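Protein toll (Drosophila melanogaster, PDB 4LXR) binds the cleaved cytokine spaetzle C-106 through its extracellular leucine-rich repeats, signalling dorsal-ventral polarity in the embryo and antifungal immunity. Local coordinates at residues A[483-487]-A[507-513]; A[527-533]-A[562-568]; A[545-550]-A[581-586]. All coordinates share one frame; numbering follows the deposited sequence.

Contact 1: A[483-487]-A[507-513]; sequences SSLGY and IRRIALP
Leu485 and Ile510 pair across a short parallel beta bridge that joins two successive turns of the leucine-rich-repeat solenoid, LRR 14 and LRR 15, apart from the long run of strands that repeats down the receptor. The backbone of Leu485 is held at both polar ends: its N donates to Arg509 O (3.1 Å), and its O accepts from Ala511 N (2.9 Å) nearly along the C=O axis. Two residues earlier Ser483 O takes the N-H of Arg508 (3.0 Å), with the donor standing well above the carbonyl plane. The Leu485 side chain turns into the solenoid interior. Leu485 CB lies 4.4 Å from CG1 of Ile510; CG, set beside the backbone N and anti to the carbonyl carbon (chi1 -64°), approaches the Ile507 end methyl; and Leu485 CD1 reaches that methyl, Ile507 CD1, at 3.8 Å. Beyond the two segments the same leucine packs on Met502 and Leu531, and so belongs to the apolar interior of the solenoid. Farther on, where the bridge opens out, contact passes to Tyr487. Tyr487 CB rests against CD2 of Leu512 (3.8 Å), and its ring crosses the Pro513 ring at about a right angle, CG of the proline coming in obliquely; both touch Tyr557. A water accepts from the backbone N of Tyr487. The nearest ring contact is Tyr487 CD1 to Pro513 CG, 3.8 Å.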
loop_
_atom_site.group_PDB
_atom_site.type_symbol
_atom_site.label_atom_id
_atom_site.label_comp_id
_atom_site.label_asym_id
_atom_site.label_seq_id
_atom_site.Cartn_x
_atom_site.Cartn_y
_atom_site.Cartn_z
ATOM N N SER A 483 -14.833 -1.239 21.986
ATOM C CA SER A 483 -14.334 -0.733 23.267
ATOM C C SER A 483 -13.789 -1.811 24.215
ATOM O O SER A 483 -13.150 -1.494 25.214
ATOM C CB SER A 483 -15.399 0.123 23.965
ATOM O OG SER A 483 -16.551 -0.654 24.225
ATOM N N SER A 484 -14.032 -3.079 23.906
ATOM C CA SER A 484 -13.526 -4.158 24.749
ATOM C C SER A 484 -13.565 -5.503 24.031
ATOM O O SER A 484 -14.346 -5.690 23.094
ATOM C CB SER A 484 -14.314 -4.243 26.060
ATOM O OG SER A 484 -15.635 -4.684 25.816
ATOM N N LEU A 485 -12.711 -6.430 24.464
ATOM C CA LEU A 485 -12.667 -7.757 23.862
ATOM C C LEU A 485 -12.792 -8.860 24.906
ATOM O O LEU A 485 -12.291 -8.728 26.023
ATOM C CB LEU A 485 -11.381 -7.947 23.039
ATOM C CG LEU A 485 -11.186 -7.058 21.802
ATOM C CD1 LEU A 485 -9.765 -7.210 21.284
ATOM C CD2 LEU A 485 -12.184 -7.395 20.697
ATOM N N GLY A 486 -13.485 -9.937 24.536
ATOM C CA GLY A 486 -13.502 -11.177 25.301
ATOM C C GLY A 486 -12.942 -12.247 24.379
ATOM O O GLY A 486 -12.663 -11.968 23.219
ATOM N N TYR A 487 -12.762 -13.466 24.865
ATOM C CA TYR A 487 -12.192 -14.493 24.007
ATOM C C TYR A 487 -13.161 -14.843 22.881
ATOM O O TYR A 487 -12.740 -15.260 21.807
ATOM C CB TYR A 487 -11.783 -15.741 24.805
ATOM C CG TYR A 487 -12.935 -16.601 25.262
ATOM C CD1 TYR A 487 -13.589 -16.338 26.463
ATOM C CD2 TYR A 487 -13.364 -17.680 24.500
ATOM C CE1 TYR A 487 -14.644 -17.124 26.890
ATOM C CE2 TYR A 487 -14.416 -18.471 24.915
ATOM C CZ TYR A 487 -15.053 -18.190 26.112
ATOM O OH TYR A 487 -16.101 -18.979 26.526
ATOM N N ILE A 507 -10.394 0.122 22.398
ATOM C CA ILE A 507 -10.267 -1.061 23.249
ATOM C C ILE A 507 -9.568 -0.735 24.564
ATOM O O ILE A 507 -8.351 -0.617 24.609
ATOM C CB ILE A 507 -9.519 -2.192 22.498
ATOM C CG1 ILE A 507 -10.334 -2.622 21.264
ATOM C CG2 ILE A 507 -9.255 -3.381 23.415
ATOM C CD1 ILE A 507 -9.576 -3.513 20.282
ATOM N N ARG A 508 -10.350 -0.589 25.628
ATOM C CA ARG A 508 -9.802 -0.238 26.938
ATOM C C ARG A 508 -9.598 -1.455 27.836
ATOM O O ARG A 508 -8.631 -1.519 28.595
ATOM C CB ARG A 508 -10.659 0.840 27.611
ATOM C CG ARG A 508 -10.505 2.182 26.913
ATOM C CD ARG A 508 -11.253 3.318 27.584
ATOM N NE ARG A 508 -10.942 4.584 26.925
ATOM C CZ ARG A 508 -11.530 5.015 25.815
ATOM N NH1 ARG A 508 -12.474 4.286 25.229
ATOM N NH2 ARG A 508 -11.175 6.178 25.289
ATOM N N ARG A 509 -10.497 -2.428 27.735
ATOM C CA ARG A 509 -10.301 -3.699 28.422
ATOM C C ARG A 509 -10.249 -4.868 27.448
ATOM O O ARG A 509 -10.922 -4.875 26.415
ATOM C CB ARG A 509 -11.384 -3.945 29.477
ATOM C CG ARG A 509 -11.172 -5.218 30.307
ATOM C CD ARG A 509 -12.203 -5.308 31.403
ATOM N NE ARG A 509 -12.134 -4.117 32.244
ATOM C CZ ARG A 509 -13.092 -3.735 33.076
ATOM N NH1 ARG A 509 -14.204 -4.447 33.171
ATOM N NH2 ARG A 509 -12.940 -2.639 33.801
ATOM N N ILE A 510 -9.414 -5.838 27.797
ATOM C CA ILE A 510 -9.366 -7.149 27.164
ATOM C C ILE A 510 -9.435 -8.191 28.281
ATOM O O ILE A 510 -8.463 -8.400 29.003
ATOM C CB ILE A 510 -8.063 -7.370 26.394
ATOM C CG1 ILE A 510 -7.941 -6.362 25.247
ATOM C CG2 ILE A 510 -7.995 -8.804 25.890
ATOM C CD1 ILE A 510 -6.707 -6.552 24.408
ATOM N N ALA A 511 -10.587 -8.834 28.426
ATOM C CA ALA A 511 -10.841 -9.687 29.572
ATOM C C ALA A 511 -10.899 -11.159 29.185
ATOM O O ALA A 511 -11.930 -11.651 28.724
ATOM C CB ALA A 511 -12.127 -9.258 30.264
ATOM N N LEU A 512 -9.778 -11.850 29.368
ATOM C CA LEU A 512 -9.694 -13.283 29.116
ATOM C C LEU A 512 -9.776 -14.033 30.437
ATOM O O LEU A 512 -9.198 -13.604 31.435
ATOM C CB LEU A 512 -8.390 -13.622 28.390
ATOM C CG LEU A 512 -8.185 -12.858 27.083
ATOM C CD1 LEU A 512 -6.905 -13.284 26.400
ATOM C CD2 LEU A 512 -9.378 -13.066 26.177
ATOM N N PRO A 513 -10.497 -15.161 30.452
ATOM C CA PRO A 513 -10.742 -15.853 31.717
ATOM C C PRO A 513 -9.594 -16.774 32.125
ATOM O O PRO A 513 -8.677 -17.048 31.343
ATOM C CB PRO A 513 -12.006 -16.665 31.427
ATOM C CG PRO A 513 -12.043 -16.828 29.917
ATOM C CD PRO A 513 -10.986 -15.940 29.302
HETATM O O HOH W 1 -13.589 -13.372 27.881
#

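Contact 2: A[527-533]-A[562-568]; sequences VHVDLND and KLRTDRL. With NAG (2-acetamido-2-deoxy-beta-D-glucopyranose), chain F; NAG (2-acetamido-2-deoxy-beta-D-glucopyranose), chain B.
Asn532 grips the turn after strand 561-564, where strand 527-530 of the parallel leucine-rich-repeat run pairs with that outermost strand in the C-terminal cap. Asn532 OD1 accepts from Arg567 N (2.8 Å), coming from above the amide plane, and its ND2 gives a straight bond in that plane to Asp566 OD1 (3.0 Å). Replacing Asn532 by alanine would probably leave the Arg567 amide and the Asp566 carboxylate without these mates, and the turn freer to shift. The same ND2 donates to a water that also bonds Asp530 OD2 and Arg564 NH2. Toward the arginines two carboxylates offer charge alone: Asp530 CG, anti to the backbone N (chi1 -165°), sets OD2 over one face of the Arg564 guanidinium, 3.2 Å from NE, and Asp533 OD2 sits 3.1 Å from Arg567 NH2, well out of its plane. One glycan GlcNAc gives N2 to Asp530 OD2 (2.8 Å) and the next takes Arg564 NH2 on O6 (2.7 Å). Backbone hydrogen bonds of the parallel pairing join Val527, Val529 and Leu531 to Lys562 and Arg564. Lys562 CD slants by His528 CE1 at 3.6 Å; on the other face Val529 CB meets Leu563 CD2 at 3.8 Å.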
loop_
_atom_site.group_PDB
_atom_site.type_symbol
_atom_site.label_atom_id
_atom_site.label_comp_id
_atom_site.label_asym_id
_atom_site.label_seq_id
_atom_site.Cartn_x
_atom_site.Cartn_y
_atom_site.Cartn_z
ATOM N N VAL A 527 -5.801 -17.772 13.278
ATOM C CA VAL A 527 -6.200 -16.418 12.920
ATOM C C VAL A 527 -5.267 -15.395 13.549
ATOM O O VAL A 527 -5.044 -15.424 14.751
ATOM C CB VAL A 527 -7.622 -16.129 13.421
ATOM C CG1 VAL A 527 -8.098 -14.766 12.924
ATOM C CG2 VAL A 527 -8.570 -17.236 12.972
ATOM N N HIS A 528 -4.722 -14.493 12.739
ATOM C CA HIS A 528 -3.914 -13.389 13.257
ATOM C C HIS A 528 -4.801 -12.198 13.577
ATOM O O HIS A 528 -5.705 -11.869 12.810
ATOM C CB HIS A 528 -2.848 -12.964 12.248
ATOM C CG HIS A 528 -1.870 -14.045 11.903
ATOM N ND1 HIS A 528 -0.583 -14.071 12.399
ATOM C CD2 HIS A 528 -1.988 -15.135 11.108
ATOM C CE1 HIS A 528 0.046 -15.133 11.931
ATOM N NE2 HIS A 528 -0.783 -15.795 11.145
ATOM N N VAL A 529 -4.547 -11.553 14.712
ATOM C CA VAL A 529 -5.304 -10.366 15.107
ATOM C C VAL A 529 -4.369 -9.252 15.567
ATOM O O VAL A 529 -3.603 -9.427 16.514
ATOM C CB VAL A 529 -6.305 -10.659 16.252
ATOM C CG1 VAL A 529 -7.165 -9.439 16.510
ATOM C CG2 VAL A 529 -7.173 -11.869 15.925
ATOM N N ASP A 530 -4.442 -8.103 14.903
ATOM C CA ASP A 530 -3.598 -6.969 15.254
ATOM C C ASP A 530 -4.294 -6.063 16.268
ATOM O O ASP A 530 -5.282 -5.416 15.946
ATOM C CB ASP A 530 -3.235 -6.179 13.994
ATOM C CG ASP A 530 -2.087 -5.223 14.224
ATOM O OD1 ASP A 530 -1.848 -4.850 15.392
ATOM O OD2 ASP A 530 -1.423 -4.837 13.240
ATOM N N LEU A 531 -3.758 -6.008 17.486
ATOM C CA LEU A 531 -4.368 -5.244 18.574
ATOM C C LEU A 531 -3.609 -3.965 18.917
ATOM O O LEU A 531 -3.898 -3.323 19.928
ATOM C CB LEU A 531 -4.483 -6.110 19.827
ATOM C CG LEU A 531 -5.388 -7.337 19.721
ATOM C CD1 LEU A 531 -5.378 -8.137 21.036
ATOM C CD2 LEU A 531 -6.808 -6.907 19.328
ATOM N N ASN A 532 -2.643 -3.601 18.079
ATOM C CA ASN A 532 -1.804 -2.427 18.322
ATOM C C ASN A 532 -2.583 -1.117 18.406
ATOM O O ASN A 532 -3.677 -1.001 17.848
ATOM C CB ASN A 532 -0.731 -2.312 17.237
ATOM C CG ASN A 532 0.401 -3.310 17.427
ATOM O OD1 ASN A 532 0.567 -3.870 18.512
ATOM N ND2 ASN A 532 1.191 -3.528 16.376
ATOM N N ASP A 533 -2.013 -0.134 19.101
ATOM C CA ASP A 533 -2.569 1.223 19.133
ATOM C C ASP A 533 -3.996 1.294 19.664
ATOM O O ASP A 533 -4.855 1.957 19.083
ATOM C CB ASP A 533 -2.515 1.871 17.745
ATOM C CG ASP A 533 -1.107 1.996 17.218
ATOM O OD1 ASP A 533 -0.368 2.882 17.699
ATOM O OD2 ASP A 533 -0.741 1.213 16.319
ATOM N N LYS A 562 -3.238 -15.833 16.939
ATOM C CA LYS A 562 -1.950 -15.213 17.207
ATOM C C LYS A 562 -2.137 -13.697 17.236
ATOM O O LYS A 562 -2.449 -13.072 16.210
ATOM C CB LYS A 562 -0.933 -15.608 16.133
ATOM C CG LYS A 562 0.356 -14.801 16.164
ATOM C CD LYS A 562 1.413 -15.433 15.268
ATOM C CE LYS A 562 2.670 -14.584 15.206
ATOM N NZ LYS A 562 3.180 -14.255 16.563
ATOM N N LEU A 563 -1.960 -13.112 18.419
ATOM C CA LEU A 563 -2.207 -11.690 18.619
ATOM C C LEU A 563 -0.936 -10.886 18.422
ATOM O O LEU A 563 0.130 -11.268 18.909
ATOM C CB LEU A 563 -2.750 -11.438 20.026
ATOM C CG LEU A 563 -3.875 -12.371 20.459
ATOM C CD1 LEU A 563 -4.236 -12.115 21.910
ATOM C CD2 LEU A 563 -5.076 -12.174 19.558
ATOM N N ARG A 564 -1.053 -9.775 17.702
ATOM C CA ARG A 564 0.051 -8.840 17.544
ATOM C C ARG A 564 -0.138 -7.701 18.526
ATOM O O ARG A 564 -1.112 -6.941 18.444
ATOM C CB ARG A 564 0.117 -8.308 16.116
ATOM C CG ARG A 564 1.110 -7.181 15.922
ATOM C CD ARG A 564 1.481 -7.043 14.456
ATOM N NE ARG A 564 1.611 -5.647 14.054
ATOM C CZ ARG A 564 2.203 -5.245 12.934
ATOM N NH1 ARG A 564 2.736 -6.136 12.105
ATOM N NH2 ARG A 564 2.270 -3.951 12.647
ATOM N N THR A 565 0.793 -7.598 19.465
ATOM C CA THR A 565 0.669 -6.673 20.581
ATOM C C THR A 565 1.933 -5.857 20.804
ATOM O O THR A 565 2.034 -5.129 21.788
ATOM C CB THR A 565 0.371 -7.435 21.876
ATOM O OG1 THR A 565 1.354 -8.460 22.052
ATOM C CG2 THR A 565 -0.999 -8.082 21.802
ATOM N N ASP A 566 2.885 -5.971 19.883
ATOM C CA ASP A 566 4.196 -5.338 20.026
ATOM C C ASP A 566 4.099 -3.823 20.184
ATOM O O ASP A 566 4.982 -3.199 20.756
ATOM C CB ASP A 566 5.108 -5.701 18.849
ATOM C CG ASP A 566 4.760 -4.935 17.577
ATOM O OD1 ASP A 566 3.661 -5.154 17.019
ATOM O OD2 ASP A 566 5.594 -4.119 17.129
ATOM N N ARG A 567 3.020 -3.237 19.675
ATOM C CA ARG A 567 2.776 -1.810 19.858
ATOM C C ARG A 567 1.430 -1.555 20.535
ATOM O O ARG A 567 0.773 -0.540 20.286
ATOM C CB ARG A 567 2.919 -1.051 18.536
ATOM C CG ARG A 567 4.381 -0.825 18.150
ATOM C CD ARG A 567 4.572 -0.475 16.685
ATOM N NE ARG A 567 3.822 0.714 16.307
ATOM C CZ ARG A 567 2.764 0.704 15.501
ATOM N NH1 ARG A 567 2.337 -0.439 14.977
ATOM N NH2 ARG A 567 2.134 1.836 15.214
ATOM N N LEU A 568 1.035 -2.493 21.399
ATOM C CA LEU A 568 -0.099 -2.301 22.300
ATOM C C LEU A 568 0.416 -1.797 23.648
ATOM O O LEU A 568 1.159 -2.493 24.354
ATOM C CB LEU A 568 -0.902 -3.592 22.476
ATOM C CG LEU A 568 -2.056 -3.500 23.478
ATOM C CD1 LEU A 568 -2.992 -2.349 23.119
ATOM C CD2 LEU A 568 -2.814 -4.817 23.549
HETATM C C1 NAG F . -3.500 -2.724 10.724
HETATM C C2 NAG F . -2.174 -3.233 10.136
HETATM C C3 NAG F . -1.000 -2.363 10.606
HETATM C C4 NAG F . -1.301 -0.877 10.444
HETATM C C5 NAG F . -2.661 -0.563 11.054
HETATM C C6 NAG F . -3.073 0.883 10.901
HETATM C C7 NAG F . -1.703 -5.594 9.624
HETATM C C8 NAG F . -1.640 -5.183 8.185
HETATM N N2 NAG F . -1.953 -4.619 10.504
HETATM O O3 NAG F . 0.157 -2.715 9.856
HETATM O O4 NAG F . -0.360 -0.090 11.171
HETATM O O5 NAG F . -3.662 -1.360 10.416
HETATM O O6 NAG F . -3.248 1.224 9.533
HETATM O O7 NAG F . -1.526 -6.754 9.979
HETATM C C1 NAG B . 0.903 0.197 10.555
HETATM C C2 NAG B . 1.458 1.433 11.253
HETATM C C3 NAG B . 2.839 1.779 10.705
HETATM C C4 NAG B . 3.770 0.571 10.753
HETATM C C5 NAG B . 3.106 -0.654 10.127
HETATM C C6 NAG B . 3.904 -1.922 10.326
HETATM C C7 NAG B . -0.311 2.958 12.044
HETATM C C8 NAG B . -1.125 4.173 11.718
HETATM N N2 NAG B . 0.560 2.573 11.106
HETATM O O3 NAG B . 3.383 2.862 11.453
HETATM O O4 NAG B . 4.942 0.869 9.999
HETATM O O5 NAG B . 1.818 -0.882 10.715
HETATM O O6 NAG B . 3.087 -3.080 10.218
HETATM O O7 NAG B . -0.451 2.346 13.102
HETATM O O HOH W 2 0.027 -2.586 13.996
#

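Contact 3: A[545-550]-A[581-586]; sequences FIQLVR and VRQIEP
Arg550 lays one face of its guanidinium over the Pro586 ring, with CD of the proline 3.5 Å above the plane and offset toward the rim. The arginine gets there by folding back: CG stands between the backbone N and the carbonyl carbon (chi1 48°), and the chain bends twice more before the guanidinium. The turn of the guanidinium is steadied by Gln547, whose OE1 accepts from Arg550 NH2 (2.9 Å) in the plane of the amide carbonyl; that oxygen also touches CB and CG of Pro586, so glutamine and arginine together cradle the proline. The remaining side-chain packing is mostly apolar. Val581 pushes CG1 into the helix surface, where it meets Ile546 CD1 at 3.6 Å, Val549 CG1 at 3.6 Å and, obliquely, CE2 of the Phe545 ring at 3.8 Å. Ile546, bent at its second torsion (chi2 -56°), sends CD1 between Val581 and Ile584, touching Ile584 CD1 at 3.7 Å. Val549 CG2 lies over a face of Phe545 near the ring's rim. The contact joins the helix of the first LRRCT cap to the loop before strand 590-592, in a region also tied by the Cys540-Cys591 disulfide. Helix 543-549 is thus wedged between that loop and the solenoid end, with Phe545 on Leu536 of strand 536-537 and Phe545 and Leu548 on Leu563 of strand 561-564.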
loop_
_atom_site.group_PDB
_atom_site.type_symbol
_atom_site.label_atom_id
_atom_site.label_comp_id
_atom_site.label_asym_id
_atom_site.label_seq_id
_atom_site.Cartn_x
_atom_site.Cartn_y
_atom_site.Cartn_z
ATOM N N PHE A 545 -4.918 -11.844 30.024
ATOM C CA PHE A 545 -4.436 -11.352 28.743
ATOM C C PHE A 545 -2.933 -11.097 28.795
ATOM O O PHE A 545 -2.189 -11.536 27.920
ATOM C CB PHE A 545 -5.153 -10.060 28.334
ATOM C CG PHE A 545 -4.522 -9.375 27.154
ATOM C CD1 PHE A 545 -4.630 -9.921 25.875
ATOM C CD2 PHE A 545 -3.814 -8.188 27.312
ATOM C CE1 PHE A 545 -4.050 -9.289 24.772
ATOM C CE2 PHE A 545 -3.233 -7.549 26.211
ATOM C CZ PHE A 545 -3.352 -8.107 24.941
ATOM N N ILE A 546 -2.491 -10.371 29.814
ATOM C CA ILE A 546 -1.064 -10.132 29.992
ATOM C C ILE A 546 -0.283 -11.445 30.119
ATOM O O ILE A 546 0.773 -11.606 29.503
ATOM C CB ILE A 546 -0.784 -9.225 31.204
ATOM C CG1 ILE A 546 -1.355 -7.834 30.945
ATOM C CG2 ILE A 546 0.708 -9.129 31.464
ATOM C CD1 ILE A 546 -0.832 -7.210 29.687
ATOM N N GLN A 547 -0.809 -12.392 30.893
ATOM C CA GLN A 547 -0.154 -13.696 31.017
ATOM C C GLN A 547 -0.146 -14.428 29.669
ATOM O O GLN A 547 0.820 -15.111 29.337
ATOM C CB GLN A 547 -0.815 -14.565 32.100
ATOM C CG GLN A 547 -0.858 -13.967 33.510
ATOM C CD GLN A 547 0.497 -13.931 34.196
ATOM O OE1 GLN A 547 1.461 -13.381 33.664
ATOM N NE2 GLN A 547 0.572 -14.515 35.396
ATOM N N LEU A 548 -1.226 -14.277 28.901
ATOM C CA LEU A 548 -1.325 -14.856 27.559
ATOM C C LEU A 548 -0.251 -14.271 26.656
ATOM O O LEU A 548 0.448 -14.999 25.952
ATOM C CB LEU A 548 -2.717 -14.600 26.958
ATOM C CG LEU A 548 -3.136 -15.179 25.597
ATOM C CD1 LEU A 548 -2.689 -14.321 24.418
ATOM C CD2 LEU A 548 -2.611 -16.588 25.440
ATOM N N VAL A 549 -0.130 -12.948 26.686
ATOM C CA VAL A 549 0.835 -12.235 25.859
ATOM C C VAL A 549 2.269 -12.690 26.134
ATOM O O VAL A 549 3.094 -12.757 25.223
ATOM C CB VAL A 549 0.684 -10.698 26.023
ATOM C CG1 VAL A 549 1.992 -9.979 25.739
ATOM C CG2 VAL A 549 -0.440 -10.180 25.120
ATOM N N ARG A 550 2.561 -13.028 27.383
ATOM C CA ARG A 550 3.885 -13.544 27.713
ATOM C C ARG A 550 3.907 -15.081 27.722
ATOM O O ARG A 550 3.265 -15.722 26.891
ATOM C CB ARG A 550 4.407 -12.935 29.022
ATOM C CG ARG A 550 3.425 -12.949 30.176
ATOM C CD ARG A 550 3.509 -11.664 31.009
ATOM N NE ARG A 550 4.797 -11.479 31.680
ATOM C CZ ARG A 550 5.148 -12.079 32.818
ATOM N NH1 ARG A 550 6.337 -11.843 33.354
ATOM N NH2 ARG A 550 4.316 -12.922 33.417
ATOM N N VAL A 581 2.587 -3.778 26.517
ATOM C CA VAL A 581 1.908 -4.877 27.200
ATOM C C VAL A 581 2.782 -6.088 27.563
ATOM O O VAL A 581 2.596 -6.697 28.618
ATOM C CB VAL A 581 0.650 -5.296 26.397
ATOM C CG1 VAL A 581 0.491 -6.802 26.335
ATOM C CG2 VAL A 581 -0.581 -4.631 26.979
ATOM N N ARG A 582 3.743 -6.421 26.705
ATOM C CA ARG A 582 4.634 -7.554 26.957
ATOM C C ARG A 582 5.542 -7.300 28.166
ATOM O O ARG A 582 5.852 -8.221 28.927
ATOM C CB ARG A 582 5.469 -7.877 25.710
ATOM C CG ARG A 582 6.129 -9.251 25.736
ATOM C CD ARG A 582 6.845 -9.589 24.426
ATOM N NE ARG A 582 8.000 -8.729 24.167
ATOM C CZ ARG A 582 8.951 -8.992 23.271
ATOM N NH1 ARG A 582 8.901 -10.101 22.542
ATOM N NH2 ARG A 582 9.961 -8.146 23.106
ATOM N N GLN A 583 5.944 -6.042 28.344
ATOM C CA GLN A 583 6.876 -5.659 29.403
ATOM C C GLN A 583 6.228 -5.568 30.782
ATOM O O GLN A 583 6.911 -5.361 31.781
ATOM C CB GLN A 583 7.524 -4.314 29.077
ATOM C CG GLN A 583 8.392 -4.310 27.834
ATOM C CD GLN A 583 9.055 -2.961 27.605
ATOM O OE1 GLN A 583 9.642 -2.712 26.550
ATOM N NE2 GLN A 583 8.961 -2.082 28.598
ATOM N N ILE A 584 4.910 -5.706 30.838
ATOM C CA ILE A 584 4.201 -5.553 32.102
ATOM C C ILE A 584 4.444 -6.730 33.034
ATOM O O ILE A 584 4.385 -7.889 32.619
ATOM C CB ILE A 584 2.694 -5.402 31.880
ATOM C CG1 ILE A 584 2.416 -4.194 31.002
ATOM C CG2 ILE A 584 1.959 -5.251 33.199
ATOM C CD1 ILE A 584 0.973 -4.092 30.626
ATOM N N GLU A 585 4.727 -6.424 34.294
ATOM C CA GLU A 585 4.832 -7.452 35.314
ATOM C C GLU A 585 3.462 -7.645 35.940
ATOM O O GLU A 585 2.830 -6.681 36.372
ATOM C CB GLU A 585 5.888 -7.067 36.345
ATOM C CG GLU A 585 7.185 -6.646 35.676
ATOM C CD GLU A 585 8.357 -6.582 36.621
ATOM O OE1 GLU A 585 8.178 -6.880 37.821
ATOM O OE2 GLU A 585 9.464 -6.234 36.155
ATOM N N PRO A 586 2.984 -8.895 35.958
ATOM C CA PRO A 586 1.597 -9.215 36.319
ATOM C C PRO A 586 1.143 -8.755 37.715
ATOM O O PRO A 586 -0.045 -8.466 37.880
ATOM C CB PRO A 586 1.531 -10.744 36.177
ATOM C CG PRO A 586 2.962 -11.213 36.147
ATOM C CD PRO A 586 3.744 -10.088 35.545
#

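Overall arrangement
The three contacts form one continuous end to the first solenoid block, with centres 13 to 14 Å apart. Contact 1 closes before contact 2 opens; they meet where Leu485 CD1 touches Leu531 CD2 at 3.6 Å. Contacts 2 and 3 interleave along the chain, and Leu568 O lies 2.9 Å from Val581 N, a probable hydrogen bond joining the turn of contact 2 to the cap loop. Phe545 is common ground: its CD1 meets Ile510 CG2 of contact 1 at 3.5 Å, its CZ meets Leu568 CD2 of contact 2 at 3.6 Å. Of the three, contact 2 touches the glycan sugars directly, by hydrogen bonds to Asp530 and from Arg564, while contact 3 lies in the first LRRCT cap.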